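Local coordinates for uricase (Arthrobacter globiformis, PDB 2YZC), which catalyses the oxidation of uric acid to 5-hydroxyisourate, with release of hydrogen peroxide, on the way to allantoin, at residues R36-D41 with W115-D120; E87-L92 with W108-F113; S130-A135 with G149-T154; G208-A213 with Y227-A232; I240-M245 with T282-G287. All coordinates share one frame; numbering follows the deposited sequence.

Contact 1 of 5, residues R36-D41 with W115-D120; sequences RHEIQD and WDRIND
R36 and R117 stack flat, guanidinium on guanidinium, with centres 3.7 Å apart, planes 14° from parallel and R117 NE over the middle of the R36 group. Their like charges are probably tolerated because acidic groups meet both rims. R36 grips D120 end-on: NH2 lies 2.9 Å from OD1 in a nearly straight bond, coming from above the carboxylate plane, and NH1 donates to the D120 backbone O and also meets D122. R117 NH2 forms a salt bridge to E38 OE2 at 2.6 Å, the carboxylate standing steeply to the guanidinium, and donates to H37 O as well. Farther along, the D41 carboxylate is nearly coplanar with the W115 indole, whose NE1 points in the ring plane at the anti lone pair of OD2, 2.9 Å away; R26 holds OD1. I39 CG2 sits over the five-membered ring. With axes 8.5 Å apart, strands 38-41 and 115-117 are bridged by side chains at this end of the antiparallel T-fold sheet.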
# COMPACT_ATOMS: atom_id res chain seq x y z
N ARG A 36 -13.19 -23.68 24.15
CA ARG A 36 -12.51 -22.39 24.24
C ARG A 36 -11.36 -22.37 23.23
O ARG A 36 -10.24 -22.73 23.56
CB ARG A 36 -11.96 -22.22 25.66
CG ARG A 36 -11.39 -20.85 25.99
CD ARG A 36 -12.48 -19.79 26.10
NE ARG A 36 -12.00 -18.59 26.78
CZ ARG A 36 -12.69 -17.46 26.88
NH1 ARG A 36 -13.89 -17.36 26.34
NH2 ARG A 36 -12.17 -16.43 27.53
N HIS A 37 -11.65 -21.95 22.00
CA HIS A 37 -10.64 -21.90 20.94
C HIS A 37 -9.59 -20.81 21.11
O HIS A 37 -9.85 -19.76 21.69
CB HIS A 37 -11.31 -21.72 19.57
CG HIS A 37 -12.18 -22.86 19.15
ND1 HIS A 37 -12.71 -22.96 17.88
CD2 HIS A 37 -12.63 -23.94 19.83
CE1 HIS A 37 -13.46 -24.05 17.80
NE2 HIS A 37 -13.42 -24.66 18.97
N GLU A 38 -8.40 -21.09 20.60
CA GLU A 38 -7.28 -20.15 20.63
C GLU A 38 -6.83 -19.97 19.18
O GLU A 38 -6.93 -20.90 18.37
CB GLU A 38 -6.11 -20.69 21.45
CG GLU A 38 -6.42 -20.97 22.92
CD GLU A 38 -6.95 -19.76 23.66
OE1 GLU A 38 -6.44 -18.64 23.44
OE2 GLU A 38 -7.90 -19.92 24.46
N ILE A 39 -6.33 -18.78 18.86
CA ILE A 39 -5.87 -18.46 17.51
C ILE A 39 -4.43 -17.97 17.48
O ILE A 39 -4.05 -17.09 18.25
CB ILE A 39 -6.74 -17.35 16.87
CG1 ILE A 39 -8.20 -17.80 16.77
CG2 ILE A 39 -6.20 -16.99 15.48
CD1 ILE A 39 -8.42 -19.00 15.89
N GLN A 40 -3.63 -18.54 16.58
CA GLN A 40 -2.25 -18.11 16.39
C GLN A 40 -2.19 -17.78 14.89
O GLN A 40 -2.55 -18.61 14.06
CB GLN A 40 -1.26 -19.21 16.78
CG GLN A 40 -1.14 -19.37 18.30
CD GLN A 40 -0.30 -20.57 18.70
OE1 GLN A 40 0.81 -20.43 19.22
NE2 GLN A 40 -0.82 -21.76 18.44
N ASP A 41 -1.78 -16.56 14.57
CA ASP A 41 -1.76 -16.09 13.18
C ASP A 41 -0.36 -15.61 12.82
O ASP A 41 0.12 -14.63 13.39
CB ASP A 41 -2.78 -14.93 13.08
CG ASP A 41 -3.13 -14.57 11.64
OD1 ASP A 41 -2.44 -15.02 10.71
OD2 ASP A 41 -4.12 -13.81 11.46
N TRP A 115 -5.04 -11.12 17.94
CA TRP A 115 -6.49 -11.20 17.89
C TRP A 115 -7.06 -11.09 19.30
O TRP A 115 -6.45 -11.56 20.27
CB TRP A 115 -6.95 -12.53 17.29
CG TRP A 115 -6.66 -12.70 15.82
CD1 TRP A 115 -5.49 -13.12 15.26
CD2 TRP A 115 -7.56 -12.45 14.74
NE1 TRP A 115 -5.61 -13.16 13.89
CE2 TRP A 115 -6.87 -12.75 13.54
CE3 TRP A 115 -8.89 -12.01 14.67
CZ2 TRP A 115 -7.47 -12.62 12.28
CZ3 TRP A 115 -9.48 -11.88 13.41
CH2 TRP A 115 -8.77 -12.18 12.24
N ASP A 116 -8.22 -10.46 19.41
CA ASP A 116 -8.91 -10.32 20.69
C ASP A 116 -10.25 -11.02 20.53
O ASP A 116 -10.81 -11.06 19.44
CB ASP A 116 -9.17 -8.85 21.02
CG ASP A 116 -7.89 -8.05 21.16
OD1 ASP A 116 -6.96 -8.53 21.84
OD2 ASP A 116 -7.82 -6.94 20.59
N ARG A 117 -10.77 -11.59 21.62
CA ARG A 117 -12.07 -12.25 21.56
C ARG A 117 -13.14 -11.18 21.48
O ARG A 117 -12.95 -10.07 21.99
CB ARG A 117 -12.31 -13.09 22.81
CG ARG A 117 -11.41 -14.31 22.96
CD ARG A 117 -11.73 -15.08 24.24
NE ARG A 117 -10.75 -16.14 24.45
CZ ARG A 117 -10.74 -17.29 23.77
NH1 ARG A 117 -11.67 -17.54 22.85
NH2 ARG A 117 -9.79 -18.18 24.00
N ILE A 118 -14.25 -11.50 20.83
CA ILE A 118 -15.36 -10.56 20.73
C ILE A 118 -16.23 -10.84 21.96
O ILE A 118 -16.81 -11.92 22.08
CB ILE A 118 -16.19 -10.80 19.45
CG1 ILE A 118 -15.34 -10.49 18.21
CG2 ILE A 118 -17.45 -9.93 19.48
CD1 ILE A 118 -16.03 -10.77 16.87
N ASN A 119 -16.31 -9.89 22.88
CA ASN A 119 -17.10 -10.05 24.10
C ASN A 119 -16.80 -11.38 24.79
O ASN A 119 -17.72 -12.08 25.22
CB ASN A 119 -18.59 -9.99 23.78
CG ASN A 119 -18.99 -8.70 23.10
OD1 ASN A 119 -18.66 -7.61 23.56
ND2 ASN A 119 -19.71 -8.82 21.99
N ASP A 120 -15.52 -11.73 24.88
CA ASP A 120 -15.08 -12.96 25.53
C ASP A 120 -15.64 -14.24 24.91
O ASP A 120 -15.69 -15.28 25.57
CB ASP A 120 -15.43 -12.90 27.02
CG ASP A 120 -14.59 -13.84 27.86
OD1 ASP A 120 -13.35 -13.82 27.71
OD2 ASP A 120 -15.17 -14.60 28.67

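Contact 2 of 5, residues E87-L92 with W108-F113; sequences EFLLRL and WAAQQF
L89 is the knob of this contact. L89 CD1 presses on W108 O at 3.6 Å, while L89 CD2 settles into the hollow between W108 CB, 4.0 Å away, and A110 CB, 4.1 Å away. The hollow exists because W108 and A110 both point to the helix and A109, between them, points away. An alanine at L89 would probably open a gap between W108 CB and A110 CB, where CD2 had sat, and leave W108 O without the CD1 methyl against it. Helix 85-99 runs roughly antiparallel to strand 103-117, at 154° with axes 8.5 Å apart, as part of the helical layer that packs on the antiparallel sheet of a T-fold. The W108 indole continues past L89 to the next helical turn. There W108 CD1 meets L92 CB at 4.2 Å, and the L92 carbonyl lies above one ring face, offset toward the rim. L92 also packs on T73 and F77 of helix 67-78, and the W108 side chain is about 9 Å from that of the active-site K22.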
# COMPACT_ATOMS: atom_id res chain seq x y z
N GLU A 87 9.68 -20.44 19.25
CA GLU A 87 9.88 -21.88 19.37
C GLU A 87 9.47 -22.60 18.09
O GLU A 87 10.03 -23.65 17.75
CB GLU A 87 9.11 -22.41 20.58
CG GLU A 87 9.72 -21.92 21.89
CD GLU A 87 8.83 -22.15 23.08
OE1 GLU A 87 8.64 -23.32 23.47
OE2 GLU A 87 8.31 -21.15 23.63
N PHE A 88 8.51 -22.04 17.37
CA PHE A 88 8.07 -22.63 16.11
C PHE A 88 9.22 -22.49 15.11
O PHE A 88 9.56 -23.44 14.41
CB PHE A 88 6.84 -21.91 15.57
CG PHE A 88 6.28 -22.51 14.31
CD1 PHE A 88 5.88 -23.85 14.28
CD2 PHE A 88 6.13 -21.74 13.16
CE1 PHE A 88 5.33 -24.41 13.11
CE2 PHE A 88 5.59 -22.29 11.99
CZ PHE A 88 5.19 -23.63 11.97
N LEU A 89 9.83 -21.31 15.07
CA LEU A 89 10.93 -21.07 14.15
C LEU A 89 12.13 -21.96 14.48
O LEU A 89 12.81 -22.46 13.58
CB LEU A 89 11.34 -19.60 14.18
CG LEU A 89 10.31 -18.57 13.72
CD1 LEU A 89 10.90 -17.17 13.85
CD2 LEU A 89 9.88 -18.84 12.29
N LEU A 90 12.38 -22.16 15.77
CA LEU A 90 13.50 -22.99 16.21
C LEU A 90 13.33 -24.43 15.71
O LEU A 90 14.30 -25.07 15.30
CB LEU A 90 13.61 -22.97 17.74
CG LEU A 90 14.24 -21.69 18.33
CD1 LEU A 90 13.99 -21.61 19.83
CD2 LEU A 90 15.74 -21.70 18.04
N ARG A 91 12.10 -24.93 15.75
CA ARG A 91 11.86 -26.28 15.27
C ARG A 91 12.16 -26.37 13.78
O ARG A 91 12.83 -27.30 13.32
CB ARG A 91 10.41 -26.70 15.54
CG ARG A 91 10.16 -28.15 15.15
CD ARG A 91 8.72 -28.58 15.32
NE ARG A 91 8.57 -29.96 14.86
CZ ARG A 91 7.41 -30.58 14.73
NH1 ARG A 91 6.27 -29.96 15.02
NH2 ARG A 91 7.38 -31.84 14.30
N LEU A 92 11.67 -25.39 13.02
CA LEU A 92 11.90 -25.36 11.57
C LEU A 92 13.39 -25.28 11.24
O LEU A 92 13.89 -26.05 10.42
CB LEU A 92 11.17 -24.16 10.95
CG LEU A 92 9.66 -24.29 10.79
CD1 LEU A 92 9.03 -22.93 10.49
CD2 LEU A 92 9.36 -25.29 9.67
N TRP A 108 15.01 -17.96 9.45
CA TRP A 108 13.58 -18.19 9.52
C TRP A 108 12.98 -17.00 10.26
O TRP A 108 13.46 -16.62 11.33
CB TRP A 108 13.30 -19.50 10.26
CG TRP A 108 13.82 -20.68 9.48
CD1 TRP A 108 13.16 -21.39 8.52
CD2 TRP A 108 15.16 -21.19 9.51
NE1 TRP A 108 14.00 -22.32 7.94
CE2 TRP A 108 15.24 -22.21 8.54
CE3 TRP A 108 16.30 -20.89 10.27
CZ2 TRP A 108 16.41 -22.93 8.30
CZ3 TRP A 108 17.47 -21.61 10.03
CH2 TRP A 108 17.51 -22.61 9.05
N ALA A 109 11.95 -16.42 9.68
CA ALA A 109 11.33 -15.25 10.28
C ALA A 109 9.82 -15.32 10.25
O ALA A 109 9.22 -16.08 9.49
CB ALA A 109 11.81 -13.99 9.56
N ALA A 110 9.20 -14.51 11.10
CA ALA A 110 7.75 -14.49 11.16
C ALA A 110 7.21 -13.22 11.76
O ALA A 110 7.86 -12.57 12.59
CB ALA A 110 7.24 -15.69 11.97
N GLN A 111 6.02 -12.86 11.30
CA GLN A 111 5.30 -11.73 11.82
C GLN A 111 4.16 -12.43 12.54
O GLN A 111 3.66 -13.45 12.06
CB GLN A 111 4.75 -10.86 10.68
CG GLN A 111 5.80 -9.97 10.03
CD GLN A 111 5.26 -9.23 8.82
OE1 GLN A 111 5.69 -8.12 8.52
NE2 GLN A 111 4.34 -9.86 8.12
N GLN A 112 3.79 -11.92 13.71
CA GLN A 112 2.70 -12.50 14.48
C GLN A 112 1.63 -11.44 14.58
O GLN A 112 1.91 -10.30 14.96
CB GLN A 112 3.16 -12.89 15.89
CG GLN A 112 2.08 -13.57 16.73
CD GLN A 112 2.56 -13.92 18.13
OE1 GLN A 112 3.71 -14.27 18.32
NE2 GLN A 112 1.66 -13.83 19.10
N PHE A 113 0.40 -11.81 14.23
CA PHE A 113 -0.73 -10.90 14.27
C PHE A 113 -1.61 -11.22 15.46
O PHE A 113 -1.93 -12.39 15.72
CB PHE A 113 -1.53 -11.02 12.96
CG PHE A 113 -0.68 -10.87 11.73
CD1 PHE A 113 -0.48 -11.95 10.87
CD2 PHE A 113 -0.03 -9.67 11.46
CE1 PHE A 113 0.35 -11.83 9.75
CE2 PHE A 113 0.80 -9.54 10.35
CZ PHE A 113 0.99 -10.62 9.49

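Contact 3 of 5, residues S130-A135 with G149-T154; sequences SEVRTA and GIEGLT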
# COMPACT_ATOMS: atom_id res chain seq x y z
N SER A 130 -3.05 -2.75 16.07
CA SER A 130 -2.22 -1.67 16.60
C SER A 130 -0.72 -1.93 16.67
O SER A 130 0.06 -1.01 16.91
CB SER A 130 -2.75 -1.25 17.96
OG SER A 130 -4.10 -0.83 17.81
N GLU A 131 -0.31 -3.17 16.46
CA GLU A 131 1.10 -3.53 16.46
C GLU A 131 1.27 -4.91 15.86
O GLU A 131 0.33 -5.70 15.83
CB GLU A 131 1.66 -3.53 17.89
CG GLU A 131 1.14 -4.68 18.74
CD GLU A 131 1.49 -4.53 20.20
OE1 GLU A 131 1.10 -3.50 20.80
OE2 GLU A 131 2.15 -5.43 20.74
N VAL A 132 2.48 -5.18 15.37
CA VAL A 132 2.81 -6.47 14.80
C VAL A 132 4.10 -6.92 15.48
O VAL A 132 5.04 -6.13 15.62
CB VAL A 132 3.05 -6.38 13.28
CG1 VAL A 132 3.55 -7.72 12.75
CG2 VAL A 132 1.75 -5.98 12.56
N ARG A 133 4.11 -8.17 15.91
CA ARG A 133 5.27 -8.74 16.58
C ARG A 133 6.11 -9.51 15.56
O ARG A 133 5.56 -10.18 14.68
CB ARG A 133 4.81 -9.66 17.71
CG ARG A 133 5.89 -10.51 18.36
CD ARG A 133 5.31 -11.27 19.54
NE ARG A 133 6.24 -12.26 20.09
CZ ARG A 133 5.96 -13.05 21.12
NH1 ARG A 133 4.79 -12.97 21.73
NH2 ARG A 133 6.86 -13.94 21.53
N THR A 134 7.43 -9.42 15.68
CA THR A 134 8.31 -10.10 14.75
C THR A 134 9.34 -10.96 15.46
O THR A 134 9.66 -10.73 16.63
CB THR A 134 9.07 -9.10 13.85
OG1 THR A 134 9.98 -8.33 14.65
CG2 THR A 134 8.10 -8.15 13.16
N ALA A 135 9.86 -11.95 14.75
CA ALA A 135 10.89 -12.83 15.28
C ALA A 135 11.72 -13.31 14.10
O ALA A 135 11.20 -13.61 13.03
CB ALA A 135 10.26 -14.03 16.00
N GLY A 149 10.99 -8.47 17.84
CA GLY A 149 10.75 -7.06 17.63
C GLY A 149 9.29 -6.67 17.59
O GLY A 149 8.40 -7.51 17.71
N ILE A 150 9.06 -5.38 17.43
CA ILE A 150 7.72 -4.85 17.35
C ILE A 150 7.73 -3.79 16.27
O ILE A 150 8.74 -3.12 16.06
CB ILE A 150 7.28 -4.24 18.70
CG1 ILE A 150 5.82 -3.79 18.62
CG2 ILE A 150 8.18 -3.06 19.04
CD1 ILE A 150 5.24 -3.37 19.96
N GLU A 151 6.62 -3.65 15.56
CA GLU A 151 6.53 -2.65 14.52
C GLU A 151 5.09 -2.21 14.36
O GLU A 151 4.18 -2.85 14.88
CB GLU A 151 7.08 -3.20 13.19
CG GLU A 151 6.33 -4.40 12.63
CD GLU A 151 7.09 -5.07 11.50
OE1 GLU A 151 6.48 -5.87 10.76
OE2 GLU A 151 8.30 -4.81 11.36
N GLY A 152 4.90 -1.09 13.66
CA GLY A 152 3.56 -0.58 13.43
C GLY A 152 2.84 -0.01 14.64
O GLY A 152 1.63 0.20 14.60
N LEU A 153 3.59 0.23 15.71
CA LEU A 153 3.00 0.79 16.93
C LEU A 153 3.21 2.30 16.96
O LEU A 153 4.27 2.79 17.35
CB LEU A 153 3.64 0.14 18.16
CG LEU A 153 3.19 0.67 19.52
CD1 LEU A 153 1.68 0.61 19.65
CD2 LEU A 153 3.86 -0.16 20.61
N THR A 154 2.18 3.04 16.55
CA THR A 154 2.25 4.49 16.50
C THR A 154 1.94 5.14 17.84
O THR A 154 0.93 4.83 18.47
CB THR A 154 1.27 5.02 15.44
OG1 THR A 154 1.57 4.41 14.18
CG2 THR A 154 1.38 6.54 15.30
O HOH W 1 -0.48 1.72 16.84
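V132 O accepts from E151 N at 2.9 Å, nearly along the C=O axis, and also has I150 CA 3.4 Å away in a CA-H...O contact. It belongs to the hairpin of strands 131-140 and 143-157, which in the T-fold architecture of uricases joins the sheets of the two halves of the chain. V132 and E151, like T134 and G149, are hydrogen-bonded antiparallel pairs, with the non-hydrogen-bonded pair R133 and I150 between them. On the face of V132 and T134, E151 CG takes the crowded position between the backbone N and the carbonyl carbon (chi1 62°), and the extended chain crosses T134 at about a right angle, E151 CD lying 3.6 Å from T134 CG2. R189 forms a salt bridge with the carboxylate. G149 is closely covered, its CA 3.3 Å from T134 OG1, where a side chain would clash. On the other face I150 CD1 touches E131 OE2, whose polar partner is Y203. G152 O comes 3.0 Å from S130 O, two acceptors whose repulsion is probably eased by K129 NZ of the second subunit, bonded to G152 O. A water accepts from T154 N at 3.0 Å and lies 2.8 Å from S130 O.

Contact 4 of 5, residues G208-A213 with Y227-A232; sequences GLLLKA and YEMGRA
E228 opens the contact through its backbone, its O 3.9 Å from A213 CB. Its carboxylate turns instead to its own helix, where R231 NH2 donates to the syn lone pair of E228 OE2 at 2.7 Å; E235 is a second acidic partner for that arginine. M229 carries most of the packing. Its CA and CG receive the A213 methyl, with A213 CB 3.5 Å from M229 CA, so the two backbones can draw close at this small residue: the CA atoms of A213 and M229 are 5.0 Å apart. M229 CB meets L210 CD2 at 3.8 Å, the two side chains crossing at about a right angle. A bend at chi3 (66°) brings M229 CE to 3.9 Å from L210 O. One turn beyond E228, A232 faces L209, with A232 CB 4.4 Å from L209 CB. L209 CD1 rests on A232 O, which also takes a bond from T236 OG1. The helices run roughly antiparallel, at 146° with axes 8.3 Å apart, as the helix pair of a T-fold domain. Beneath them lies the sheet: L210 reaches I243 and M229 reaches M245 on strand 240-254, while L211 lies on L153 and V155 of strand 143-157.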
# COMPACT_ATOMS: atom_id res chain seq x y z
N GLY A 208 6.04 -2.86 27.10
CA GLY A 208 5.68 -1.96 28.18
C GLY A 208 6.79 -0.98 28.55
O GLY A 208 6.53 0.18 28.85
N LEU A 209 8.03 -1.45 28.55
CA LEU A 209 9.17 -0.60 28.89
C LEU A 209 9.39 0.49 27.84
O LEU A 209 9.73 1.63 28.18
CB LEU A 209 10.44 -1.44 29.03
CG LEU A 209 10.43 -2.46 30.17
CD1 LEU A 209 11.64 -3.38 30.06
CD2 LEU A 209 10.42 -1.73 31.50
N LEU A 210 9.19 0.14 26.58
CA LEU A 210 9.36 1.10 25.49
C LEU A 210 8.28 2.18 25.58
O LEU A 210 8.57 3.37 25.47
CB LEU A 210 9.27 0.40 24.13
CG LEU A 210 10.38 -0.59 23.78
CD1 LEU A 210 10.04 -1.29 22.47
CD2 LEU A 210 11.71 0.15 23.64
N LEU A 211 7.04 1.74 25.79
CA LEU A 211 5.92 2.67 25.89
C LEU A 211 6.09 3.59 27.08
O LEU A 211 5.83 4.79 27.00
CB LEU A 211 4.61 1.88 26.02
CG LEU A 211 3.62 1.84 24.85
CD1 LEU A 211 4.30 2.09 23.52
CD2 LEU A 211 2.91 0.49 24.86
N LYS A 212 6.55 3.02 28.20
CA LYS A 212 6.76 3.78 29.43
C LYS A 212 7.83 4.84 29.28
O LYS A 212 7.64 5.99 29.69
CB LYS A 212 7.13 2.83 30.57
CG LYS A 212 7.44 3.53 31.89
CD LYS A 212 7.86 2.53 32.96
CE LYS A 212 8.26 3.22 34.26
NZ LYS A 212 7.13 3.99 34.85
N ALA A 213 8.97 4.46 28.70
CA ALA A 213 10.07 5.40 28.51
C ALA A 213 9.66 6.50 27.53
O ALA A 213 9.99 7.67 27.72
CB ALA A 213 11.31 4.68 28.00
N TYR A 227 17.17 6.76 23.42
CA TYR A 227 18.20 6.22 24.28
C TYR A 227 17.57 5.69 25.57
O TYR A 227 17.89 4.59 26.01
CB TYR A 227 19.25 7.29 24.60
CG TYR A 227 20.34 6.82 25.53
CD1 TYR A 227 21.40 6.04 25.05
CD2 TYR A 227 20.31 7.13 26.88
CE1 TYR A 227 22.39 5.58 25.92
CE2 TYR A 227 21.29 6.68 27.75
CZ TYR A 227 22.33 5.90 27.26
OH TYR A 227 23.29 5.44 28.13
N GLU A 228 16.66 6.47 26.17
CA GLU A 228 15.99 6.05 27.40
C GLU A 228 15.16 4.78 27.19
O GLU A 228 15.10 3.92 28.07
CB GLU A 228 15.10 7.18 27.93
CG GLU A 228 15.90 8.37 28.43
CD GLU A 228 16.90 7.98 29.52
OE1 GLU A 228 18.06 8.44 29.46
OE2 GLU A 228 16.52 7.23 30.44
N MET A 229 14.51 4.68 26.04
CA MET A 229 13.71 3.49 25.73
C MET A 229 14.63 2.27 25.67
O MET A 229 14.34 1.23 26.27
CB MET A 229 12.99 3.67 24.38
CG MET A 229 11.84 4.68 24.44
SD MET A 229 11.28 5.25 22.81
CE MET A 229 10.58 3.72 22.12
N GLY A 230 15.76 2.40 24.97
CA GLY A 230 16.69 1.29 24.86
C GLY A 230 17.35 0.89 26.17
O GLY A 230 17.52 -0.29 26.45
N ARG A 231 17.73 1.89 26.97
CA ARG A 231 18.39 1.64 28.25
C ARG A 231 17.48 0.86 29.20
O ARG A 231 17.92 -0.06 29.88
CB ARG A 231 18.80 2.96 28.91
CG ARG A 231 19.56 2.80 30.22
CD ARG A 231 20.17 4.12 30.69
NE ARG A 231 19.16 5.08 31.13
CZ ARG A 231 18.47 4.98 32.26
NH1 ARG A 231 18.67 3.95 33.08
NH2 ARG A 231 17.57 5.90 32.58
N ALA A 232 16.21 1.24 29.24
CA ALA A 232 15.25 0.57 30.11
C ALA A 232 15.16 -0.92 29.79
O ALA A 232 15.04 -1.75 30.69
CB ALA A 232 13.87 1.22 29.97

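Contact 5 of 5, residues I240-M245 with T282-G287; sequences IDEIKM and TIQREG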
# COMPACT_ATOMS: atom_id res chain seq x y z
N ILE A 240 18.95 -9.94 27.00
CA ILE A 240 19.06 -9.10 25.82
C ILE A 240 20.43 -8.43 25.74
O ILE A 240 20.87 -7.77 26.69
CB ILE A 240 17.96 -8.01 25.80
CG1 ILE A 240 16.57 -8.68 25.73
CG2 ILE A 240 18.17 -7.08 24.61
CD1 ILE A 240 15.39 -7.69 25.73
N ASP A 241 21.12 -8.60 24.62
CA ASP A 241 22.44 -7.99 24.44
C ASP A 241 22.39 -6.62 23.78
O ASP A 241 23.29 -5.79 23.98
CB ASP A 241 23.35 -8.90 23.63
CG ASP A 241 24.27 -9.73 24.50
OD1 ASP A 241 24.16 -9.63 25.74
OD2 ASP A 241 25.11 -10.46 23.93
N GLU A 242 21.37 -6.38 22.98
CA GLU A 242 21.25 -5.11 22.29
C GLU A 242 19.87 -4.92 21.71
O GLU A 242 19.15 -5.87 21.43
CB GLU A 242 22.28 -5.03 21.17
CG GLU A 242 22.24 -6.22 20.22
CD GLU A 242 23.20 -6.08 19.06
OE1 GLU A 242 23.50 -7.11 18.41
OE2 GLU A 242 23.65 -4.95 18.80
N ILE A 243 19.50 -3.66 21.53
CA ILE A 243 18.22 -3.33 20.94
C ILE A 243 18.47 -2.22 19.95
O ILE A 243 19.23 -1.29 20.22
CB ILE A 243 17.20 -2.88 22.02
CG1 ILE A 243 15.87 -2.52 21.35
CG2 ILE A 243 17.76 -1.70 22.81
CD1 ILE A 243 14.75 -2.24 22.33
N LYS A 244 17.86 -2.34 18.78
CA LYS A 244 18.01 -1.35 17.73
C LYS A 244 16.65 -0.75 17.48
O LYS A 244 15.65 -1.46 17.46
CB LYS A 244 18.53 -1.98 16.44
CG LYS A 244 19.94 -2.53 16.53
CD LYS A 244 20.43 -2.98 15.17
CE LYS A 244 21.93 -3.23 15.20
NZ LYS A 244 22.44 -3.51 13.83
N MET A 245 16.62 0.56 17.29
CA MET A 245 15.36 1.24 17.02
C MET A 245 15.48 2.16 15.82
O MET A 245 16.54 2.73 15.56
CB MET A 245 14.91 2.03 18.25
CG MET A 245 14.51 1.16 19.42
SD MET A 245 14.31 2.11 20.93
CE MET A 245 15.93 1.96 21.61
N THR A 282 21.53 1.96 18.03
CA THR A 282 21.71 0.67 18.66
C THR A 282 22.16 0.95 20.09
O THR A 282 23.12 1.70 20.32
CB THR A 282 22.83 -0.14 17.98
OG1 THR A 282 22.54 -0.29 16.58
CG2 THR A 282 22.94 -1.52 18.61
N ILE A 283 21.45 0.38 21.06
CA ILE A 283 21.80 0.52 22.46
C ILE A 283 22.30 -0.87 22.84
O ILE A 283 21.57 -1.85 22.72
CB ILE A 283 20.58 0.90 23.31
CG1 ILE A 283 20.01 2.25 22.85
CG2 ILE A 283 20.97 0.99 24.78
CD1 ILE A 283 20.98 3.41 22.99
N GLN A 284 23.55 -0.96 23.29
CA GLN A 284 24.16 -2.24 23.62
C GLN A 284 24.61 -2.42 25.07
O GLN A 284 24.87 -1.46 25.79
CB GLN A 284 25.37 -2.49 22.72
CG GLN A 284 25.05 -2.73 21.26
CD GLN A 284 26.30 -3.00 20.43
OE1 GLN A 284 26.22 -3.57 19.34
NE2 GLN A 284 27.45 -2.58 20.95
N ARG A 285 24.70 -3.69 25.48
CA ARG A 285 25.18 -4.02 26.81
C ARG A 285 26.70 -3.90 26.64
O ARG A 285 27.26 -4.43 25.69
CB ARG A 285 24.80 -5.46 27.16
CG ARG A 285 25.16 -5.90 28.57
CD ARG A 285 24.69 -7.33 28.83
NE ARG A 285 23.24 -7.44 28.80
CZ ARG A 285 22.43 -6.95 29.73
NH1 ARG A 285 22.94 -6.32 30.78
NH2 ARG A 285 21.11 -7.08 29.61
N GLU A 286 27.36 -3.18 27.55
CA GLU A 286 28.80 -2.99 27.43
C GLU A 286 29.56 -4.30 27.21
O GLU A 286 29.32 -5.28 27.91
CB GLU A 286 29.38 -2.29 28.66
CG GLU A 286 30.84 -1.89 28.47
CD GLU A 286 31.55 -1.50 29.76
OE1 GLU A 286 32.71 -1.05 29.67
OE2 GLU A 286 30.96 -1.65 30.86
N GLY A 287 30.45 -4.30 26.23
CA GLY A 287 31.25 -5.48 25.95
C GLY A 287 30.64 -6.55 25.05
O GLY A 287 31.33 -7.48 24.65
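R285 grips I240 O side-on with two nitrogens, NH2 at 3.0 Å and NE at 3.2 Å, both bonds moderately bent. A turn at chi3 (-65°) places NE for this. NH2 is shared with I234 O near the end of helix 222-236, and D241 OD1 stands near the guanidinium plane in a long salt bridge, 3.9 Å from R285 NE. An alanine in place of R285 would probably leave I240 O without these two donors and D241 without that opposite charge. R285 N donates to D241 O at 2.9 Å, and the antiparallel ladder continues into I243 and I283, a hydrogen-bonded pair with I283 N 2.9 Å from I243 O. Their side chains lie side by side, I243 CG2 3.9 Å from I283 CB, on the face covered by the helices, and M245 CE touches I283 CG1. On the other face K244 runs alongside T282, its CE 3.3 Å from T282 OG1, and T282 CG2 meets E242 OE2 at 3.5 Å. A second shell fixes these groups: R191 and W295 hold E242 OE1, and W295 also makes a cation-pi contact with K244. I283 and Q284 pair with a strand of the third subunit, so the T-fold sheet runs on across the interface. An apolar face thus backs a polar one carrying E242 and K244, and the arginine's charge would probably offset the partial negative charge of I240 O and I234 O.

In the fold
From the N terminus, contact 1 closes the longest loop, bringing strand 38-50 to the far end of strand 103-117. Contact 2 falls within that loop, laying helix 85-99 on the same strand; the two meet where D41 O approaches F113 N. Contacts 3, 4 and 5 then follow in series, and none of the loops cross. Contact 3 closes the 131-140/143-157 hairpin and touches contact 2 through strand pairing, Q112 with R133 and A110 with A135. Contact 4 pairs the helices of the second half and reaches contact 3 through L211 on L153. Contact 5 closes the last loop, and G230 and Y227 of contact 4 lie on its strands. Contacts 1, 3 and, through L211, 4 touch the second subunit; contacts 4 and 5 touch the third.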